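Local coordinates for histone acetyltransferase, ELP3 family (Methanocaldococcus infernus, PDB 6IA8), which catalyses formation of 5-carboxymethyluridine at the wobble position 34 of tRNAs from acetyl-CoA and S-adenosylmethionine, using radical SAM and acetyltransferase domains, at residues E300-G305 and V343-V348; L409-V414 and M467-M472; R444-F449 and E500-L505. All coordinates share one frame; numbering follows the deposited sequence.

Contact 1. Residues E300-G305 and V343-V348; sequences EMWKRG and VIVDGV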
loop_
_atom_site.group_PDB
_atom_site.type_symbol
_atom_site.label_atom_id
_atom_site.label_comp_id
_atom_site.label_asym_id
_atom_site.label_seq_id
_atom_site.Cartn_x
_atom_site.Cartn_y
_atom_site.Cartn_z
ATOM N N GLU A 300 12.547 23.408 -14.599
ATOM C CA GLU A 300 12.387 24.440 -15.621
ATOM C C GLU A 300 11.365 25.485 -15.176
ATOM O O GLU A 300 11.615 26.693 -15.257
ATOM C CB GLU A 300 11.975 23.806 -16.950
ATOM C CG GLU A 300 13.084 23.033 -17.649
ATOM C CD GLU A 300 14.299 23.901 -17.959
ATOM O OE1 GLU A 300 15.251 23.913 -17.153
ATOM O OE2 GLU A 300 14.297 24.585 -19.005
ATOM N N MET A 301 10.218 25.033 -14.658
ATOM C CA MET A 301 9.203 25.951 -14.149
ATOM C C MET A 301 9.776 26.828 -13.047
ATOM O O MET A 301 9.577 28.047 -13.041
ATOM C CB MET A 301 7.994 25.156 -13.642
ATOM C CG MET A 301 7.383 24.257 -14.712
ATOM S SD MET A 301 6.050 23.208 -14.102
ATOM C CE MET A 301 4.792 24.446 -13.772
ATOM N N TRP A 302 10.508 26.218 -12.108
ATOM C CA TRP A 302 11.137 26.980 -11.036
ATOM C C TRP A 302 12.099 28.016 -11.595
ATOM O O TRP A 302 12.133 29.154 -11.122
ATOM C CB TRP A 302 11.853 26.029 -10.074
ATOM C CG TRP A 302 12.658 26.693 -9.001
ATOM C CD1 TRP A 302 12.197 27.168 -7.802
ATOM C CD2 TRP A 302 14.069 26.959 -9.020
ATOM N NE1 TRP A 302 13.234 27.699 -7.072
ATOM C CE2 TRP A 302 14.394 27.573 -7.790
ATOM C CE3 TRP A 302 15.090 26.713 -9.942
ATOM C CZ2 TRP A 302 15.692 27.959 -7.472
ATOM C CZ3 TRP A 302 16.377 27.098 -9.622
ATOM C CH2 TRP A 302 16.667 27.718 -8.401
ATOM N N LYS A 303 12.863 27.645 -12.623
ATOM C CA LYS A 303 13.829 28.551 -13.224
ATOM C C LYS A 303 13.126 29.761 -13.823
ATOM O O LYS A 303 13.642 30.884 -13.766
ATOM C CB LYS A 303 14.623 27.775 -14.283
ATOM C CG LYS A 303 15.690 28.534 -15.032
ATOM C CD LYS A 303 16.404 27.599 -16.024
ATOM N N ARG A 304 11.946 29.552 -14.410
ATOM C CA ARG A 304 11.233 30.651 -15.049
ATOM C C ARG A 304 10.522 31.558 -14.049
ATOM O O ARG A 304 9.911 32.549 -14.462
ATOM C CB ARG A 304 10.167 30.131 -16.021
ATOM C CG ARG A 304 10.591 29.139 -17.066
ATOM C CD ARG A 304 9.318 28.477 -17.619
ATOM N NE ARG A 304 9.546 27.167 -18.220
ATOM C CZ ARG A 304 8.597 26.251 -18.381
ATOM N NH1 ARG A 304 7.358 26.496 -17.969
ATOM N NH2 ARG A 304 8.889 25.084 -18.938
ATOM N N GLY A 305 10.505 31.205 -12.765
ATOM C CA GLY A 305 9.724 31.962 -11.813
ATOM C C GLY A 305 8.270 31.563 -11.746
ATOM O O GLY A 305 7.446 32.334 -11.243
ATOM N N VAL A 343 20.659 17.125 -3.674
ATOM C CA VAL A 343 20.038 17.174 -4.995
ATOM C C VAL A 343 18.800 18.062 -5.022
ATOM O O VAL A 343 18.298 18.378 -6.116
ATOM C CB VAL A 343 19.667 15.756 -5.480
ATOM C CG1 VAL A 343 19.128 15.791 -6.896
ATOM C CG2 VAL A 343 20.875 14.838 -5.383
ATOM N N ILE A 344 18.296 18.479 -3.864
ATOM C CA ILE A 344 17.101 19.311 -3.787
ATOM C C ILE A 344 17.522 20.759 -4.014
ATOM O O ILE A 344 18.171 21.367 -3.160
ATOM C CB ILE A 344 16.388 19.143 -2.441
ATOM C CG1 ILE A 344 15.967 17.683 -2.250
ATOM C CG2 ILE A 344 15.191 20.070 -2.353
ATOM C CD1 ILE A 344 15.414 17.370 -0.872
ATOM N N VAL A 345 17.153 21.316 -5.168
ATOM C CA VAL A 345 17.454 22.717 -5.449
ATOM C C VAL A 345 16.620 23.628 -4.560
ATOM O O VAL A 345 17.112 24.639 -4.047
ATOM C CB VAL A 345 17.216 23.018 -6.940
ATOM C CG1 VAL A 345 17.422 24.497 -7.220
ATOM C CG2 VAL A 345 18.126 22.158 -7.809
ATOM N N ASP A 346 15.342 23.297 -4.382
ATOM C CA ASP A 346 14.437 24.093 -3.571
ATOM C C ASP A 346 13.311 23.185 -3.091
ATOM O O ASP A 346 12.942 22.207 -3.758
ATOM C CB ASP A 346 13.898 25.298 -4.360
ATOM C CG ASP A 346 13.297 26.373 -3.461
ATOM O OD1 ASP A 346 13.354 26.233 -2.222
ATOM O OD2 ASP A 346 12.761 27.361 -4.001
ATOM N N GLY A 347 12.758 23.536 -1.938
ATOM C CA GLY A 347 11.736 22.730 -1.301
ATOM C C GLY A 347 12.193 22.220 0.052
ATOM O O GLY A 347 13.278 22.536 0.536
ATOM N N VAL A 348 11.334 21.402 0.663
ATOM C CA VAL A 348 11.665 20.853 1.976
ATOM C C VAL A 348 12.906 19.977 1.860
ATOM O O VAL A 348 12.927 19.001 1.104
ATOM C CB VAL A 348 10.479 20.069 2.547
ATOM C CG1 VAL A 348 10.876 19.347 3.817
ATOM C CG2 VAL A 348 9.316 21.011 2.799
#

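Contact 2. Residues L409-V414 and M467-M472; sequences LSFEDV and MGYGRM. With SO4 (sulfate ion), chain D.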
loop_
_atom_site.group_PDB
_atom_site.type_symbol
_atom_site.label_atom_id
_atom_site.label_comp_id
_atom_site.label_asym_id
_atom_site.label_seq_id
_atom_site.Cartn_x
_atom_site.Cartn_y
_atom_site.Cartn_z
ATOM N N LEU A 409 -13.416 -4.347 8.309
ATOM C CA LEU A 409 -13.558 -5.089 9.555
ATOM C C LEU A 409 -12.255 -5.018 10.329
ATOM O O LEU A 409 -11.187 -5.173 9.744
ATOM C CB LEU A 409 -13.885 -6.559 9.279
ATOM C CG LEU A 409 -15.181 -6.874 8.532
ATOM C CD1 LEU A 409 -15.233 -8.396 8.268
ATOM C CD2 LEU A 409 -16.429 -6.426 9.335
ATOM N N SER A 410 -12.328 -4.847 11.646
ATOM C CA SER A 410 -11.096 -4.755 12.416
ATOM C C SER A 410 -11.303 -5.301 13.821
ATOM O O SER A 410 -12.420 -5.337 14.337
ATOM C CB SER A 410 -10.587 -3.303 12.462
ATOM O OG SER A 410 -11.555 -2.482 13.083
ATOM N N PHE A 411 -10.214 -5.783 14.405
ATOM C CA PHE A 411 -10.145 -6.031 15.838
ATOM C C PHE A 411 -9.393 -4.858 16.442
ATOM O O PHE A 411 -8.310 -4.502 15.965
ATOM C CB PHE A 411 -9.451 -7.356 16.162
ATOM C CG PHE A 411 -10.387 -8.515 16.126
ATOM C CD1 PHE A 411 -11.291 -8.724 17.182
ATOM C CD2 PHE A 411 -10.421 -9.362 15.041
ATOM C CE1 PHE A 411 -12.203 -9.782 17.140
ATOM C CE2 PHE A 411 -11.331 -10.430 15.002
ATOM C CZ PHE A 411 -12.225 -10.631 16.034
ATOM N N GLU A 412 -9.943 -4.284 17.506
ATOM C CA GLU A 412 -9.445 -3.029 18.041
ATOM C C GLU A 412 -9.745 -2.979 19.523
ATOM O O GLU A 412 -10.829 -3.386 19.933
ATOM C CB GLU A 412 -10.123 -1.851 17.331
ATOM C CG GLU A 412 -9.778 -0.483 17.866
ATOM C CD GLU A 412 -10.606 0.622 17.224
ATOM O OE1 GLU A 412 -11.044 0.444 16.064
ATOM O OE2 GLU A 412 -10.827 1.661 17.888
ATOM N N ASP A 413 -8.773 -2.509 20.309
ATOM C CA ASP A 413 -8.985 -2.075 21.689
ATOM C C ASP A 413 -9.710 -0.741 21.584
ATOM O O ASP A 413 -9.104 0.281 21.252
ATOM C CB ASP A 413 -7.643 -1.961 22.409
ATOM C CG ASP A 413 -7.745 -1.305 23.769
ATOM O OD1 ASP A 413 -8.821 -0.738 24.101
ATOM O OD2 ASP A 413 -6.747 -1.365 24.528
ATOM N N VAL A 414 -11.019 -0.737 21.858
ATOM C CA VAL A 414 -11.812 0.462 21.606
ATOM C C VAL A 414 -11.737 1.441 22.758
ATOM O O VAL A 414 -12.217 2.570 22.616
ATOM C CB VAL A 414 -13.294 0.135 21.344
ATOM C CG1 VAL A 414 -13.439 -0.793 20.164
ATOM C CG2 VAL A 414 -13.929 -0.476 22.601
ATOM N N MET A 467 -3.132 -15.997 17.211
ATOM C CA MET A 467 -4.082 -15.840 18.299
ATOM C C MET A 467 -5.531 -15.964 17.845
ATOM O O MET A 467 -6.435 -15.836 18.678
ATOM C CB MET A 467 -3.879 -14.481 18.974
ATOM C CG MET A 467 -2.533 -14.325 19.661
ATOM S SD MET A 467 -2.346 -12.692 20.394
ATOM C CE MET A 467 -3.592 -12.755 21.682
ATOM N N GLY A 468 -5.777 -16.164 16.546
ATOM C CA GLY A 468 -7.118 -16.367 16.042
ATOM C C GLY A 468 -7.750 -15.158 15.388
ATOM O O GLY A 468 -8.870 -15.267 14.861
ATOM N N TYR A 469 -7.077 -14.010 15.392
ATOM C CA TYR A 469 -7.720 -12.801 14.887
ATOM C C TYR A 469 -7.964 -12.902 13.391
ATOM O O TYR A 469 -9.043 -12.524 12.905
ATOM C CB TYR A 469 -6.872 -11.568 15.222
ATOM C CG TYR A 469 -6.920 -11.202 16.678
ATOM C CD1 TYR A 469 -8.121 -10.820 17.280
ATOM C CD2 TYR A 469 -5.772 -11.229 17.454
ATOM C CE1 TYR A 469 -8.179 -10.490 18.620
ATOM C CE2 TYR A 469 -5.818 -10.888 18.810
ATOM C CZ TYR A 469 -7.019 -10.521 19.380
ATOM O OH TYR A 469 -7.051 -10.182 20.712
ATOM N N GLY A 470 -6.984 -13.441 12.655
ATOM C CA GLY A 470 -7.136 -13.587 11.215
ATOM C C GLY A 470 -8.284 -14.515 10.872
ATOM O O GLY A 470 -9.161 -14.189 10.066
ATOM N N ARG A 471 -8.326 -15.665 11.535
ATOM C CA ARG A 471 -9.396 -16.616 11.277
ATOM C C ARG A 471 -10.755 -16.047 11.651
ATOM O O ARG A 471 -11.747 -16.312 10.965
ATOM C CB ARG A 471 -9.139 -17.910 12.038
ATOM C CG ARG A 471 -8.137 -18.805 11.345
ATOM C CD ARG A 471 -7.615 -19.883 12.294
ATOM N NE ARG A 471 -6.724 -19.302 13.294
ATOM C CZ ARG A 471 -6.128 -19.992 14.260
ATOM N NH1 ARG A 471 -6.326 -21.301 14.363
ATOM N NH2 ARG A 471 -5.336 -19.371 15.122
ATOM N N MET A 472 -10.831 -15.293 12.754
ATOM C CA MET A 472 -12.107 -14.703 13.153
ATOM C C MET A 472 -12.557 -13.628 12.159
ATOM O O MET A 472 -13.748 -13.518 11.848
ATOM C CB MET A 472 -11.993 -14.124 14.566
ATOM C CG MET A 472 -11.958 -15.161 15.664
ATOM S SD MET A 472 -12.143 -14.426 17.311
ATOM C CE MET A 472 -10.483 -13.815 17.608
HETATM S S SO4 D . -4.665 -16.227 13.079
HETATM O O1 SO4 D . -6.113 -16.509 13.114
HETATM O O2 SO4 D . -4.112 -16.780 14.349
HETATM O O3 SO4 D . -4.079 -16.866 11.908
HETATM O O4 SO4 D . -4.447 -14.771 13.066
#

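Contact 3. Residues R444-F449 and E500-L505; sequences RQLHVF and EYYRKL. With SO4 (sulfate ion), chain G; SO4 (sulfate ion), chain E; SO4 (sulfate ion), chain D.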
loop_
_atom_site.group_PDB
_atom_site.type_symbol
_atom_site.label_atom_id
_atom_site.label_comp_id
_atom_site.label_asym_id
_atom_site.label_seq_id
_atom_site.Cartn_x
_atom_site.Cartn_y
_atom_site.Cartn_z
ATOM N N ARG A 444 -10.004 -8.175 -0.267
ATOM C CA ARG A 444 -8.867 -7.491 -0.872
ATOM C C ARG A 444 -7.638 -7.469 0.017
ATOM O O ARG A 444 -6.517 -7.340 -0.491
ATOM C CB ARG A 444 -9.261 -6.061 -1.232
ATOM C CG ARG A 444 -10.541 -6.003 -2.107
ATOM C CD ARG A 444 -10.710 -4.639 -2.779
ATOM N NE ARG A 444 -10.962 -3.585 -1.828
ATOM C CZ ARG A 444 -10.071 -2.707 -1.390
ATOM N NH1 ARG A 444 -10.453 -1.817 -0.479
ATOM N NH2 ARG A 444 -8.836 -2.688 -1.884
ATOM N N GLN A 445 -7.812 -7.616 1.321
ATOM C CA GLN A 445 -6.669 -7.626 2.214
ATOM C C GLN A 445 -7.083 -8.236 3.541
ATOM O O GLN A 445 -8.195 -7.997 4.000
ATOM C CB GLN A 445 -6.153 -6.208 2.470
ATOM C CG GLN A 445 -4.965 -6.129 3.454
ATOM C CD GLN A 445 -4.243 -4.794 3.402
ATOM O OE1 GLN A 445 -4.840 -3.762 3.068
ATOM N NE2 GLN A 445 -2.929 -4.814 3.683
ATOM N N LEU A 446 -6.185 -9.007 4.142
ATOM C CA LEU A 446 -6.276 -9.447 5.533
ATOM C C LEU A 446 -4.917 -9.159 6.140
ATOM O O LEU A 446 -3.899 -9.634 5.628
ATOM C CB LEU A 446 -6.579 -10.936 5.661
ATOM C CG LEU A 446 -6.412 -11.519 7.062
ATOM C CD1 LEU A 446 -7.382 -10.894 8.064
ATOM C CD2 LEU A 446 -6.591 -13.041 7.011
ATOM N N HIS A 447 -4.884 -8.392 7.223
ATOM C CA HIS A 447 -3.614 -8.077 7.862
ATOM C C HIS A 447 -3.751 -8.213 9.369
ATOM O O HIS A 447 -4.599 -7.561 9.976
ATOM C CB HIS A 447 -3.177 -6.665 7.511
ATOM C CG HIS A 447 -1.746 -6.377 7.860
ATOM N ND1 HIS A 447 -0.711 -6.626 6.988
ATOM C CD2 HIS A 447 -1.172 -5.917 9.000
ATOM C CE1 HIS A 447 0.438 -6.305 7.558
ATOM N NE2 HIS A 447 0.186 -5.866 8.778
ATOM N N VAL A 448 -2.968 -9.099 9.962
ATOM C CA VAL A 448 -2.861 -9.246 11.412
ATOM C C VAL A 448 -1.482 -8.734 11.805
ATOM O O VAL A 448 -0.469 -9.261 11.334
ATOM C CB VAL A 448 -3.046 -10.710 11.847
ATOM C CG1 VAL A 448 -2.847 -10.846 13.388
ATOM C CG2 VAL A 448 -4.358 -11.246 11.388
ATOM N N PHE A 449 -1.428 -7.688 12.632
ATOM C CA PHE A 449 -0.150 -7.067 12.986
ATOM C C PHE A 449 0.653 -8.014 13.869
ATOM O O PHE A 449 0.164 -8.468 14.908
ATOM C CB PHE A 449 -0.375 -5.717 13.676
ATOM C CG PHE A 449 -0.813 -4.631 12.722
ATOM C CD1 PHE A 449 0.111 -4.015 11.886
ATOM C CD2 PHE A 449 -2.139 -4.245 12.637
ATOM C CE1 PHE A 449 -0.270 -3.043 10.994
ATOM C CE2 PHE A 449 -2.539 -3.263 11.735
ATOM C CZ PHE A 449 -1.611 -2.663 10.903
ATOM N N GLU A 500 -0.840 -20.677 1.158
ATOM C CA GLU A 500 -0.919 -21.820 2.065
ATOM C C GLU A 500 -1.809 -21.500 3.256
ATOM O O GLU A 500 -2.552 -22.360 3.734
ATOM C CB GLU A 500 0.484 -22.229 2.533
ATOM C CG GLU A 500 0.568 -23.624 3.102
ATOM C CD GLU A 500 0.168 -24.689 2.099
ATOM O OE1 GLU A 500 -0.901 -25.308 2.284
ATOM O OE2 GLU A 500 0.916 -24.898 1.120
ATOM N N TYR A 501 -1.763 -20.259 3.736
ATOM C CA TYR A 501 -2.582 -19.855 4.872
ATOM C C TYR A 501 -4.060 -19.989 4.549
ATOM O O TYR A 501 -4.836 -20.501 5.360
ATOM C CB TYR A 501 -2.256 -18.414 5.261
ATOM C CG TYR A 501 -3.115 -17.846 6.384
ATOM C CD1 TYR A 501 -2.777 -18.047 7.722
ATOM C CD2 TYR A 501 -4.267 -17.139 6.105
ATOM C CE1 TYR A 501 -3.563 -17.526 8.749
ATOM C CE2 TYR A 501 -5.064 -16.611 7.117
ATOM C CZ TYR A 501 -4.715 -16.814 8.441
ATOM O OH TYR A 501 -5.493 -16.293 9.443
ATOM N N TYR A 502 -4.467 -19.549 3.358
ATOM C CA TYR A 502 -5.874 -19.651 2.980
ATOM C C TYR A 502 -6.282 -21.087 2.665
ATOM O O TYR A 502 -7.448 -21.460 2.872
ATOM C CB TYR A 502 -6.157 -18.703 1.803
ATOM C CG TYR A 502 -5.949 -17.234 2.221
ATOM C CD1 TYR A 502 -6.846 -16.611 3.048
ATOM C CD2 TYR A 502 -4.825 -16.506 1.819
ATOM C CE1 TYR A 502 -6.658 -15.305 3.473
ATOM C CE2 TYR A 502 -4.614 -15.202 2.245
ATOM C CZ TYR A 502 -5.553 -14.600 3.059
ATOM O OH TYR A 502 -5.384 -13.301 3.482
ATOM N N ARG A 503 -5.354 -21.908 2.184
ATOM C CA ARG A 503 -5.680 -23.314 2.002
ATOM C C ARG A 503 -6.069 -23.947 3.327
ATOM O O ARG A 503 -7.016 -24.737 3.383
ATOM C CB ARG A 503 -4.509 -24.071 1.377
ATOM C CG ARG A 503 -4.256 -23.688 -0.058
ATOM C CD ARG A 503 -3.295 -24.695 -0.777
ATOM N NE ARG A 503 -3.055 -24.246 -2.146
ATOM C CZ ARG A 503 -1.955 -23.623 -2.561
ATOM N NH1 ARG A 503 -0.957 -23.382 -1.715
ATOM N NH2 ARG A 503 -1.849 -23.251 -3.835
ATOM N N LYS A 504 -5.352 -23.612 4.405
ATOM C CA LYS A 504 -5.713 -24.119 5.727
ATOM C C LYS A 504 -7.145 -23.739 6.098
ATOM O O LYS A 504 -7.794 -24.445 6.874
ATOM C CB LYS A 504 -4.748 -23.575 6.786
ATOM C CG LYS A 504 -3.516 -24.413 7.063
ATOM C CD LYS A 504 -2.394 -24.145 6.086
ATOM C CE LYS A 504 -1.120 -24.875 6.497
ATOM N NZ LYS A 504 -0.530 -24.333 7.756
ATOM N N LEU A 505 -7.647 -22.621 5.588
ATOM C CA LEU A 505 -9.003 -22.180 5.886
ATOM C C LEU A 505 -10.030 -22.680 4.875
ATOM O O LEU A 505 -11.154 -22.165 4.846
ATOM C CB LEU A 505 -9.047 -20.647 5.955
ATOM C CG LEU A 505 -8.071 -19.984 6.927
ATOM C CD1 LEU A 505 -8.358 -18.518 7.037
ATOM C CD2 LEU A 505 -8.143 -20.650 8.295
HETATM S S SO4 G . -5.238 -25.538 -4.556
HETATM O O1 SO4 G . -5.250 -24.202 -3.968
HETATM O O2 SO4 G . -5.565 -26.510 -3.519
HETATM O O3 SO4 G . -3.912 -25.812 -5.097
HETATM O O4 SO4 G . -6.220 -25.624 -5.629
HETATM S S SO4 E . 3.544 -5.897 10.279
HETATM O O1 SO4 E . 2.148 -6.282 10.191
HETATM O O2 SO4 E . 4.060 -6.261 11.591
HETATM O O3 SO4 E . 4.302 -6.592 9.250
HETATM O O4 SO4 E . 3.659 -4.460 10.072
HETATM S S SO4 D . -4.665 -16.227 13.079
HETATM O O1 SO4 D . -6.113 -16.509 13.114
HETATM O O2 SO4 D . -4.112 -16.780 14.349
HETATM O O3 SO4 D . -4.079 -16.866 11.908
HETATM O O4 SO4 D . -4.447 -14.771 13.066
HETATM O O HOH W 1 -3.111 -12.072 3.409
#

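Contact 1. Residues E300-G305 and V343-V348
Trp-302, on the last turn of helix 297-303, lies against Val-345 and Asp-346, which form a classic beta bulge: both residues pair with Val-292 of the two-stranded antiparallel ribbon 292-293/344-346. The contact is a small one at the surface, within the radical SAM C-terminal family region and away from the annotated sites.

The apolar share is a CH-pi contact. Val-345 CG1 sits over one face of the indole, 3.8 Å from the centroid of the six-membered ring, displaced toward the rim so that its nearest ring atom is Trp-302 CH2 at 3.5 Å. The indole reaches across because CG of Trp-302 stands anti to the backbone N (chi1 174°), which carries the ring off the helix toward the ribbon. Val-292 touches the same three side chains.

The polar share is one bent hydrogen bond, Trp-302 NE1 to Asp-346 OD2, 3.1 Å long with an N-H...O angle of 136°. The oxygen offers its anti lone pair and lies out of the indole plane, with ring and carboxylate planes 74° apart. The other carboxylate oxygen, Asp-346 OD1, turns back to its own chain and accepts the N-H of Gly-347 at 2.8 Å, from above the carboxylate plane.

Contact 2. Residues L409-V414 and M467-M472
Strand 404-413 and the first turn of helix 469-484 come nearest at Phe-411 and Tyr-469, whose CA atoms are 7.3 Å apart. Gly-468 is the N-cap of that helix, and its O receives Met-472 N; its positive phi suits a residue without a side chain. This is the GNAT fold, the helix packing on the mixed sheet.

Phe-411 points from the strand toward the helix and carries the contact. Tyr-469 CD1 lies over one face of the Phe-411 ring, 3.4 Å from Phe-411 CG and offset toward the rim; the two ring planes meet at 57°. At the far end of the ring, Met-472 CB packs 3.8 Å from Phe-411 CE2. Met-472 SD lies near Phe-411 CZ in an oblique Met-aromatic contact, and the bend at chi3 (-79°) brings CE there too. An alanine at Phe-411 is likely to open a gap between strand and helix, leaving the Tyr-469 ring freer to turn.

The same turn grips a sulfate, probably from the crystallisation liquor. Gly-468 N, Gly-470 N and Arg-471 N donate to three different oxygens, while Arg-471 NE reaches O1 almost straight (2.9 Å, 176°) and NH2 reaches O2. A CB on Gly-470 would clash with the ion. Backbone N-H groups at a helix start and an arginine make an anion site, consistent with the acetyl-CoA site inferred here, where GNAT enzymes bind the pyrophosphate.

Contact 3. Residues R444-F449 and E500-L505
Leu-446 meets Tyr-501 and Tyr-502 through contrasting torsions. CG of Leu-446 is anti to the backbone N (chi1 168°), which carries it, and with it the CD2 branch, toward the helix. Tyr-501 likewise has CG anti to N (chi1 176°), whereas Tyr-502 has CG beside N (-64°), and this difference lets two consecutive tyrosines of helix 499-504 both reach Leu-446. In this GNAT fold the contact joins the central sheet to a helix late in the domain; Leu-446 and Tyr-502 belong to the acetyl-CoA site inferred by similarity.

The packing centres on one leucine branch. CD2 of Leu-446 lies 3.9 Å from Tyr-501 CE2 and also approaches Tyr-502. The phenol oxygen of Tyr-502 comes against the base of the leucine, its OH 3.4 Å from Leu-446 CB. The tyrosines also pack on each other: Tyr-501 CD2 stands over the centre of one face of the Tyr-502 ring. Leu-473 and Met-474 of helix 469-484 add to the apolar surroundings of Leu-446.

A water links the two segments at the polar end: it is 2.6 Å from Tyr-502 OH, near the plane of that ring, and gives a weak bond to Leu-446 O.

Sulfates mark the flanks. Beyond the leucine, His-447 NE2 lies near one sulfate, at a distance too short to be taken at face value, and His-447 CD2 lies over the centre of one face of the Phe-449 ring. On the far side of the helix Arg-503, extended from CG to NE, bonds another through NE while NH1 pairs with Glu-179. Tyr-501 OH donates to O3 of the sulfate at the start of helix 469-484, at 2.9 Å, with that oxygen in the plane of the tyrosine ring.

How the contacts relate
Contacts 2 and 3 share one GNAT domain and one bound ion. Their centres are 13 Å apart, their segments alternate along the chain, and both reach the same mixed sheet. They touch directly: Arg-471 CG packs on Leu-505 CD2 at 3.6 Å, and Gly-470 CA meets Val-448 CG2 at 3.6 Å. The shared sulfate lies between helix start 467-472 and Tyr-501, so together the two contacts frame the acetyl-CoA site inferred by similarity; the side chain of Tyr-501 is about 9 Å from that of Lys-134, which is assigned to that site by similarity. Contact 1 stands apart, across the chain's centre, its nearest atoms about 26 Å from contact 3 and 31 Å from contact 2.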